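Local coordinates for alcohol dehydrogenase (Thermus thermophilus, PDB 2EIH), which binds zinc and probably acts as an NAD(P)-dependent oxidoreductase of the zinc-containing alcohol dehydrogenase family, at residues G167-V172 with G191-A196; A236-D241 with G258-I263; I184-L189 with G307-V312. All coordinates share one frame; numbering follows the deposited sequence.

From the N terminus, strand 169-172 of the Rossmann-type sheet comes first, then helix 180-189 and strand 193-198; interaction 1 closes this beta-alpha-beta unit by pairing its two strands. Interaction 2 follows in series, closing a shorter loop between strands 236-241 and 259-263 on the other side of strand 169-172, which is a neighbour of both 193-198 and 236-241. Interaction 3 begins within the loop of interaction 1 and so crosses it, while enclosing interaction 2. It joins helix 180-189 to residues 307-312, the passage toward strand 313-318 in the mixed sheet.

Interaction 1 of 3, residues G167-V172 with G191-A196; sequences GDDVLV and GARVIA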
loop_
_atom_site.group_PDB
_atom_site.type_symbol
_atom_site.label_atom_id
_atom_site.label_comp_id
_atom_site.label_asym_id
_atom_site.label_seq_id
_atom_site.Cartn_x
_atom_site.Cartn_y
_atom_site.Cartn_z
ATOM N N GLY A 167 -8.309 9.459 13.479
ATOM C CA GLY A 167 -7.781 10.809 13.468
ATOM C C GLY A 167 -8.263 11.575 12.249
ATOM O O GLY A 167 -8.147 12.800 12.174
ATOM N N ASP A 168 -8.801 10.839 11.284
ATOM C CA ASP A 168 -9.314 11.428 10.052
ATOM C C ASP A 168 -10.629 12.134 10.281
ATOM O O ASP A 168 -11.465 11.695 11.077
ATOM C CB ASP A 168 -9.602 10.366 8.992
ATOM C CG ASP A 168 -8.410 10.050 8.143
ATOM O OD1 ASP A 168 -7.353 10.683 8.339
ATOM O OD2 ASP A 168 -8.528 9.162 7.278
ATOM N N ASP A 169 -10.813 13.225 9.558
ATOM C CA ASP A 169 -12.063 13.949 9.600
ATOM C C ASP A 169 -12.766 13.521 8.323
ATOM O O ASP A 169 -12.353 13.882 7.221
ATOM C CB ASP A 169 -11.817 15.452 9.614
ATOM C CG ASP A 169 -11.645 15.980 11.015
ATOM O OD1 ASP A 169 -10.622 16.641 11.288
ATOM O OD2 ASP A 169 -12.551 15.732 11.851
ATOM N N VAL A 170 -13.803 12.707 8.479
ATOM C CA VAL A 170 -14.563 12.224 7.339
ATOM C C VAL A 170 -15.865 13.018 7.206
ATOM O O VAL A 170 -16.562 13.253 8.191
ATOM C CB VAL A 170 -14.899 10.721 7.492
ATOM C CG1 VAL A 170 -15.729 10.248 6.306
ATOM C CG2 VAL A 170 -13.620 9.908 7.589
ATOM N N LEU A 171 -16.171 13.453 5.989
ATOM C CA LEU A 171 -17.400 14.192 5.718
ATOM C C LEU A 171 -18.299 13.289 4.880
ATOM O O LEU A 171 -17.885 12.800 3.825
ATOM C CB LEU A 171 -17.099 15.487 4.948
ATOM C CG LEU A 171 -18.272 16.300 4.365
ATOM C CD1 LEU A 171 -19.072 16.975 5.482
ATOM C CD2 LEU A 171 -17.728 17.360 3.418
ATOM N N VAL A 172 -19.514 13.048 5.368
ATOM C CA VAL A 172 -20.484 12.220 4.649
ATOM C C VAL A 172 -21.629 13.137 4.184
ATOM O O VAL A 172 -22.210 13.867 4.990
ATOM C CB VAL A 172 -21.077 11.126 5.558
ATOM C CG1 VAL A 172 -22.046 10.260 4.763
ATOM C CG2 VAL A 172 -19.958 10.275 6.144
ATOM N N GLY A 191 -12.178 4.592 13.091
ATOM C CA GLY A 191 -11.581 5.642 13.897
ATOM C C GLY A 191 -11.649 7.087 13.465
ATOM O O GLY A 191 -10.884 7.912 13.960
ATOM N N ALA A 192 -12.550 7.412 12.549
ATOM C CA ALA A 192 -12.661 8.790 12.084
ATOM C C ALA A 192 -13.617 9.624 12.929
ATOM O O ALA A 192 -14.345 9.110 13.783
ATOM C CB ALA A 192 -13.123 8.815 10.639
ATOM N N ARG A 193 -13.584 10.928 12.687
ATOM C CA ARG A 193 -14.470 11.869 13.353
ATOM C C ARG A 193 -15.393 12.248 12.210
ATOM O O ARG A 193 -14.976 12.924 11.264
ATOM C CB ARG A 193 -13.697 13.092 13.822
ATOM C CG ARG A 193 -14.287 13.766 15.040
ATOM C CD ARG A 193 -13.281 14.739 15.607
ATOM N NE ARG A 193 -13.130 15.877 14.714
ATOM C CZ ARG A 193 -13.896 16.961 14.775
ATOM N NH1 ARG A 193 -14.849 17.041 15.700
ATOM N NH2 ARG A 193 -13.734 17.946 13.898
ATOM N N VAL A 194 -16.639 11.795 12.283
ATOM C CA VAL A 194 -17.585 12.062 11.213
ATOM C C VAL A 194 -18.400 13.327 11.323
ATOM O O VAL A 194 -18.953 13.640 12.365
ATOM C CB VAL A 194 -18.589 10.908 11.041
ATOM C CG1 VAL A 194 -19.600 11.279 9.964
ATOM C CG2 VAL A 194 -17.858 9.631 10.687
ATOM N N ILE A 195 -18.463 14.044 10.215
ATOM C CA ILE A 195 -19.247 15.247 10.121
ATOM C C ILE A 195 -20.256 14.883 9.041
ATOM O O ILE A 195 -19.864 14.568 7.921
ATOM C CB ILE A 195 -18.405 16.457 9.650
ATOM C CG1 ILE A 195 -17.231 16.692 10.585
ATOM C CG2 ILE A 195 -19.259 17.689 9.605
ATOM C CD1 ILE A 195 -16.016 15.734 10.347
ATOM N N ALA A 196 -21.544 14.890 9.368
ATOM C CA ALA A 196 -22.562 14.534 8.376
ATOM C C ALA A 196 -23.433 15.727 7.989
ATOM O O ALA A 196 -23.743 16.571 8.826
ATOM C CB ALA A 196 -23.437 13.407 8.917
#
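Asp169 pairs with Arg193, and Val170 with Val194, in two parallel strands whose N-to-C directions differ by 26°. Arg193 N donates to Asp168 O (2.8 Å) and Val170 N returns to Arg193 O (3.0 Å), an alternation continued by Ile195 N to Val170 O and Val172 N to Ile195 O. Gly167 N to Gly191 O adds a bond before the strands begin.

The ionic contact lies on the face shared with Leu171 and Ile195. Asp169 OD2 offers its syn lone pair to Arg193 NE at 2.9 Å, with a weak second bond from NH2, while carboxylate and guanidinium planes stand 84° apart. Arg193 CG is anti to its backbone N, and the bend at chi3 (70°) turns NE toward OD2. Lys234 holds Asp169 OD1 and Leu230 O takes Arg193 NH2, which helps to fix both groups.

Apolar contacts divide between the faces. Val170 CG2 meets Ala192 CB at 3.3 Å, closer than normal packing, and Val172 CG2 lies 4.0 Å from Val194 CG1; on the other face Leu171 CD1 approaches Ile195 CG2 (4.2 Å).

Val172 and Val194 face helix 180-189, the connection of this beta-alpha-beta crossover. Strand 236-241 flanks Leu171, and strand 214-217 lies beyond Ile195.

Interaction 2 of 3, residues A236-D241 with G258-I263; sequences ADKVVD and GGRIAI
Val239 sits beside Ile261 and Val240 beside Ala262 in neighbouring parallel strands of a Rossmann-fold sheet, their directions only 20° apart and their axes 4.8 Å from each other. Four backbone bonds alternate between them. Asp237 O receives Arg260 N, Arg260 O receives Val239 N, Val239 O receives Ala262 N at 2.7 Å, and Ala262 O receives Asp241 N at 2.9 Å. Ile263 CA adds a CA-H...O contact to Asp241 O (3.2 Å).

Val239, Asp241, Ile261 and Ile263 share one face, where Val239 CB rests 4.1 Å from Ile261 CG1. Helix 248-254 packs on this face through Val251 and Phe248, and Phe280 of a second subunit reaches Ile263. The carboxylate of Asp241 finds its partner outside the two strands, OD2 bonding to Thr243 OG1.

On the opposite face, Val240 and Ala262 lie under helix 148-161, while Lys238 and Arg260 run side by side. Lys238 NZ and Arg260 NH1 stand 4.3 Å apart, and the carboxylate of Asp168, salt-bridged to Lys238 NZ, probably eases their repulsion; Lys161 O accepts from Arg260 NH2. Bends at chi2 (59°) and chi4 in Lys238 bring its aliphatic part alongside Arg260, CE lying 4.0 Å from Arg260 CD.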
loop_
_atom_site.group_PDB
_atom_site.type_symbol
_atom_site.label_atom_id
_atom_site.label_comp_id
_atom_site.label_asym_id
_atom_site.label_seq_id
_atom_site.Cartn_x
_atom_site.Cartn_y
_atom_site.Cartn_z
ATOM N N ALA A 236 -12.299 18.911 5.738
ATOM C CA ALA A 236 -12.362 17.457 5.888
ATOM C C ALA A 236 -11.252 16.748 5.111
ATOM O O ALA A 236 -10.907 17.145 3.999
ATOM C CB ALA A 236 -13.724 16.939 5.443
ATOM N N ASP A 237 -10.697 15.701 5.708
ATOM C CA ASP A 237 -9.628 14.935 5.082
ATOM C C ASP A 237 -10.172 13.973 4.039
ATOM O O ASP A 237 -9.619 13.858 2.947
ATOM C CB ASP A 237 -8.872 14.135 6.134
ATOM C CG ASP A 237 -8.222 15.007 7.159
ATOM O OD1 ASP A 237 -7.244 15.702 6.815
ATOM O OD2 ASP A 237 -8.692 15.012 8.313
ATOM N N LYS A 238 -11.248 13.279 4.399
ATOM C CA LYS A 238 -11.897 12.309 3.521
ATOM C C LYS A 238 -13.360 12.661 3.348
ATOM O O LYS A 238 -14.017 13.047 4.310
ATOM C CB LYS A 238 -11.799 10.894 4.100
ATOM C CG LYS A 238 -10.519 10.150 3.766
ATOM C CD LYS A 238 -9.290 10.876 4.262
ATOM C CE LYS A 238 -8.018 10.138 3.871
ATOM N NZ LYS A 238 -7.661 9.020 4.781
ATOM N N VAL A 239 -13.873 12.515 2.130
ATOM C CA VAL A 239 -15.273 12.830 1.857
ATOM C C VAL A 239 -16.032 11.734 1.108
ATOM O O VAL A 239 -15.575 11.233 0.087
ATOM C CB VAL A 239 -15.393 14.126 1.044
ATOM C CG1 VAL A 239 -16.859 14.446 0.788
ATOM C CG2 VAL A 239 -14.716 15.260 1.792
ATOM N N VAL A 240 -17.197 11.363 1.629
ATOM C CA VAL A 240 -18.033 10.358 0.986
ATOM C C VAL A 240 -19.226 11.074 0.377
ATOM O O VAL A 240 -20.055 11.623 1.094
ATOM C CB VAL A 240 -18.555 9.327 1.984
ATOM C CG1 VAL A 240 -19.392 8.295 1.255
ATOM C CG2 VAL A 240 -17.400 8.678 2.717
ATOM N N ASP A 241 -19.309 11.063 -0.946
ATOM C CA ASP A 241 -20.390 11.734 -1.646
ATOM C C ASP A 241 -21.129 10.790 -2.595
ATOM O O ASP A 241 -20.502 10.050 -3.349
ATOM C CB ASP A 241 -19.820 12.910 -2.437
ATOM C CG ASP A 241 -20.895 13.830 -2.951
ATOM O OD1 ASP A 241 -20.581 14.769 -3.705
ATOM O OD2 ASP A 241 -22.064 13.613 -2.594
ATOM N N GLY A 258 -4.949 18.128 -0.019
ATOM C CA GLY A 258 -4.537 16.743 -0.176
ATOM C C GLY A 258 -5.618 15.768 0.234
ATOM O O GLY A 258 -5.348 14.593 0.486
ATOM N N GLY A 259 -6.848 16.264 0.292
ATOM C CA GLY A 259 -7.970 15.437 0.684
ATOM C C GLY A 259 -8.446 14.504 -0.410
ATOM O O GLY A 259 -8.130 14.669 -1.590
ATOM N N ARG A 260 -9.222 13.513 -0.005
ATOM C CA ARG A 260 -9.755 12.546 -0.930
ATOM C C ARG A 260 -11.273 12.580 -0.893
ATOM O O ARG A 260 -11.885 12.707 0.166
ATOM C CB ARG A 260 -9.189 11.167 -0.584
ATOM C CG ARG A 260 -7.695 11.131 -0.842
ATOM C CD ARG A 260 -6.926 10.197 0.050
ATOM N NE ARG A 260 -7.094 8.797 -0.291
ATOM C CZ ARG A 260 -6.372 7.823 0.260
ATOM N NH1 ARG A 260 -5.443 8.110 1.163
ATOM N NH2 ARG A 260 -6.572 6.557 -0.083
ATOM N N ILE A 261 -11.872 12.491 -2.074
ATOM C CA ILE A 261 -13.322 12.518 -2.216
ATOM C C ILE A 261 -13.753 11.269 -2.979
ATOM O O ILE A 261 -13.314 11.044 -4.100
ATOM C CB ILE A 261 -13.753 13.778 -2.994
ATOM C CG1 ILE A 261 -13.202 15.030 -2.289
ATOM C CG2 ILE A 261 -15.269 13.849 -3.098
ATOM C CD1 ILE A 261 -13.239 16.299 -3.139
ATOM N N ALA A 262 -14.593 10.448 -2.358
ATOM C CA ALA A 262 -15.079 9.230 -2.994
ATOM C C ALA A 262 -16.501 9.485 -3.488
ATOM O O ALA A 262 -17.358 9.936 -2.733
ATOM C CB ALA A 262 -15.070 8.072 -2.002
ATOM N N ILE A 263 -16.744 9.199 -4.757
ATOM C CA ILE A 263 -18.057 9.409 -5.338
ATOM C C ILE A 263 -18.711 8.127 -5.816
ATOM O O ILE A 263 -18.181 7.424 -6.668
ATOM C CB ILE A 263 -17.982 10.401 -6.509
ATOM C CG1 ILE A 263 -17.707 11.805 -5.975
ATOM C CG2 ILE A 263 -19.272 10.358 -7.307
ATOM C CD1 ILE A 263 -17.655 12.862 -7.037
#

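Interaction 3 of 3, residues I184-L189 with G307-V312; sequences IQIAKL and GKLKPV
Gln185, projecting from helix 180-189, grips the backbone of Lys310 with both ends of its amide. Lys310 N donates to Gln185 OE1 at 2.7 Å, arriving 30° out of the plane of that carbonyl, and Gln185 NE2 gives a hydrogen to Lys310 O at 2.8 Å, this time within the carbonyl plane and along a fairly straight path (161°). The side chain reaches so far because it is fully extended at chi2 (180°), its CG lying anti to the carbonyl carbon. NE2 also bonds Val181 O one helical turn back, so the amide is oriented from its own helix as well as from the loop.

Next to the amide, the apolar packing is also close. Leu309 lays CD2 against Gln185 CB (3.6 Å), and the same CD2 of Leu309 lies 3.9 Å from Ile186 CG1. Ile186 in turn is backed by helix 148-161, and Leu309 by Phe303 and Val304 of helix 297-306.

Leu189 CD1 and Leu309 CD1, 4.2 Å apart, form a looser apolar edge, bordered by Pro166 of a third subunit. On the solvent side, a water links the two main chains, donating to Gln185 O (2.9 Å) and Lys308 O (2.7 Å); the former carbonyl keeps its helical bond from Leu189 N. Lys308 and Lys310 are exposed: the ammonium of Lys308 pairs with Glu306, and the chain of Lys310 leads outward after CG brushes Gln185 OE1.

A side-chain amide pairing with the N-H and C=O of one residue resembles the two bonds of a hydrogen-bonded pair in an antiparallel sheet. Here it fastens the first crossover helix to the segment through which the chain passes from the Rossmann-type domain back toward the GroES-like domain, the two-domain layout of medium-chain dehydrogenases.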
loop_
_atom_site.group_PDB
_atom_site.type_symbol
_atom_site.label_atom_id
_atom_site.label_comp_id
_atom_site.label_asym_id
_atom_site.label_seq_id
_atom_site.Cartn_x
_atom_site.Cartn_y
_atom_site.Cartn_z
ATOM N N ILE A 184 -21.348 6.466 7.379
ATOM C CA ILE A 184 -21.127 7.115 8.660
ATOM C C ILE A 184 -20.625 6.092 9.682
ATOM O O ILE A 184 -19.669 6.358 10.420
ATOM C CB ILE A 184 -22.427 7.805 9.130
ATOM C CG1 ILE A 184 -22.738 8.951 8.156
ATOM C CG2 ILE A 184 -22.271 8.324 10.555
ATOM C CD1 ILE A 184 -24.041 9.649 8.384
ATOM N N GLN A 185 -21.253 4.918 9.693
ATOM C CA GLN A 185 -20.901 3.828 10.610
ATOM C C GLN A 185 -19.558 3.155 10.292
ATOM O O GLN A 185 -18.793 2.827 11.194
ATOM C CB GLN A 185 -22.010 2.759 10.613
ATOM C CG GLN A 185 -23.365 3.266 11.091
ATOM C CD GLN A 185 -24.438 2.200 11.079
ATOM O OE1 GLN A 185 -24.451 1.303 11.919
ATOM N NE2 GLN A 185 -25.339 2.286 10.110
ATOM N N ILE A 186 -19.281 2.930 9.013
ATOM C CA ILE A 186 -18.025 2.297 8.651
ATOM C C ILE A 186 -16.911 3.284 8.978
ATOM O O ILE A 186 -15.869 2.904 9.523
ATOM C CB ILE A 186 -18.015 1.918 7.163
ATOM C CG1 ILE A 186 -19.026 0.787 6.940
ATOM C CG2 ILE A 186 -16.627 1.480 6.743
ATOM C CD1 ILE A 186 -19.288 0.447 5.518
ATOM N N ALA A 187 -17.152 4.554 8.658
ATOM C CA ALA A 187 -16.194 5.617 8.934
ATOM C C ALA A 187 -15.800 5.609 10.411
ATOM O O ALA A 187 -14.613 5.615 10.743
ATOM C CB ALA A 187 -16.789 6.972 8.568
ATOM N N LYS A 188 -16.796 5.608 11.294
ATOM C CA LYS A 188 -16.522 5.596 12.726
ATOM C C LYS A 188 -15.798 4.308 13.121
ATOM O O LYS A 188 -14.884 4.326 13.948
ATOM C CB LYS A 188 -17.822 5.717 13.518
ATOM C CG LYS A 188 -18.475 7.092 13.423
ATOM C CD LYS A 188 -17.613 8.166 14.065
ATOM C CE LYS A 188 -17.304 7.819 15.514
ATOM N NZ LYS A 188 -16.504 8.893 16.158
ATOM N N LEU A 189 -16.216 3.196 12.523
ATOM C CA LEU A 189 -15.613 1.903 12.799
ATOM C C LEU A 189 -14.100 1.983 12.552
ATOM O O LEU A 189 -13.335 1.305 13.235
ATOM C CB LEU A 189 -16.223 0.837 11.892
ATOM C CG LEU A 189 -16.274 -0.636 12.340
ATOM C CD1 LEU A 189 -16.226 -1.513 11.085
ATOM C CD2 LEU A 189 -15.120 -1.009 13.262
ATOM N N GLY A 307 -22.858 -5.877 16.231
ATOM C CA GLY A 307 -23.607 -4.667 16.486
ATOM C C GLY A 307 -22.777 -3.429 16.243
ATOM O O GLY A 307 -23.178 -2.335 16.633
ATOM N N LYS A 308 -21.619 -3.575 15.612
ATOM C CA LYS A 308 -20.772 -2.414 15.354
ATOM C C LYS A 308 -21.254 -1.674 14.108
ATOM O O LYS A 308 -20.911 -0.512 13.891
ATOM C CB LYS A 308 -19.325 -2.858 15.180
ATOM C CG LYS A 308 -18.697 -3.381 16.467
ATOM C CD LYS A 308 -17.298 -3.923 16.207
ATOM C CE LYS A 308 -16.567 -4.281 17.489
ATOM N NZ LYS A 308 -15.212 -4.827 17.194
ATOM N N LEU A 309 -22.056 -2.362 13.305
ATOM C CA LEU A 309 -22.612 -1.796 12.092
ATOM C C LEU A 309 -24.058 -2.245 12.014
ATOM O O LEU A 309 -24.359 -3.403 12.298
ATOM C CB LEU A 309 -21.873 -2.327 10.869
ATOM C CG LEU A 309 -20.421 -1.924 10.626
ATOM C CD1 LEU A 309 -19.930 -2.640 9.386
ATOM C CD2 LEU A 309 -20.314 -0.417 10.447
ATOM N N LYS A 310 -24.972 -1.359 11.647
ATOM C CA LYS A 310 -26.358 -1.809 11.553
ATOM C C LYS A 310 -27.131 -1.159 10.426
ATOM O O LYS A 310 -26.964 0.028 10.146
ATOM C CB LYS A 310 -27.077 -1.586 12.877
ATOM C CG LYS A 310 -27.143 -0.157 13.339
ATOM C CD LYS A 310 -27.784 -0.089 14.702
ATOM C CE LYS A 310 -28.122 1.335 15.080
ATOM N NZ LYS A 310 -28.716 1.399 16.450
ATOM N N PRO A 311 -27.988 -1.934 9.754
ATOM C CA PRO A 311 -28.771 -1.382 8.652
ATOM C C PRO A 311 -29.892 -0.510 9.182
ATOM O O PRO A 311 -30.335 -0.677 10.313
ATOM C CB PRO A 311 -29.313 -2.629 7.976
ATOM C CG PRO A 311 -29.644 -3.481 9.169
ATOM C CD PRO A 311 -28.345 -3.345 9.979
ATOM N N VAL A 312 -30.356 0.411 8.358
ATOM C CA VAL A 312 -31.440 1.276 8.760
ATOM C C VAL A 312 -32.610 1.113 7.804
ATOM O O VAL A 312 -32.560 1.547 6.656
ATOM C CB VAL A 312 -30.964 2.729 8.810
ATOM C CG1 VAL A 312 -32.138 3.661 9.048
ATOM C CG2 VAL A 312 -29.933 2.880 9.926
HETATM O O HOH W 1 -19.698 1.951 13.796
#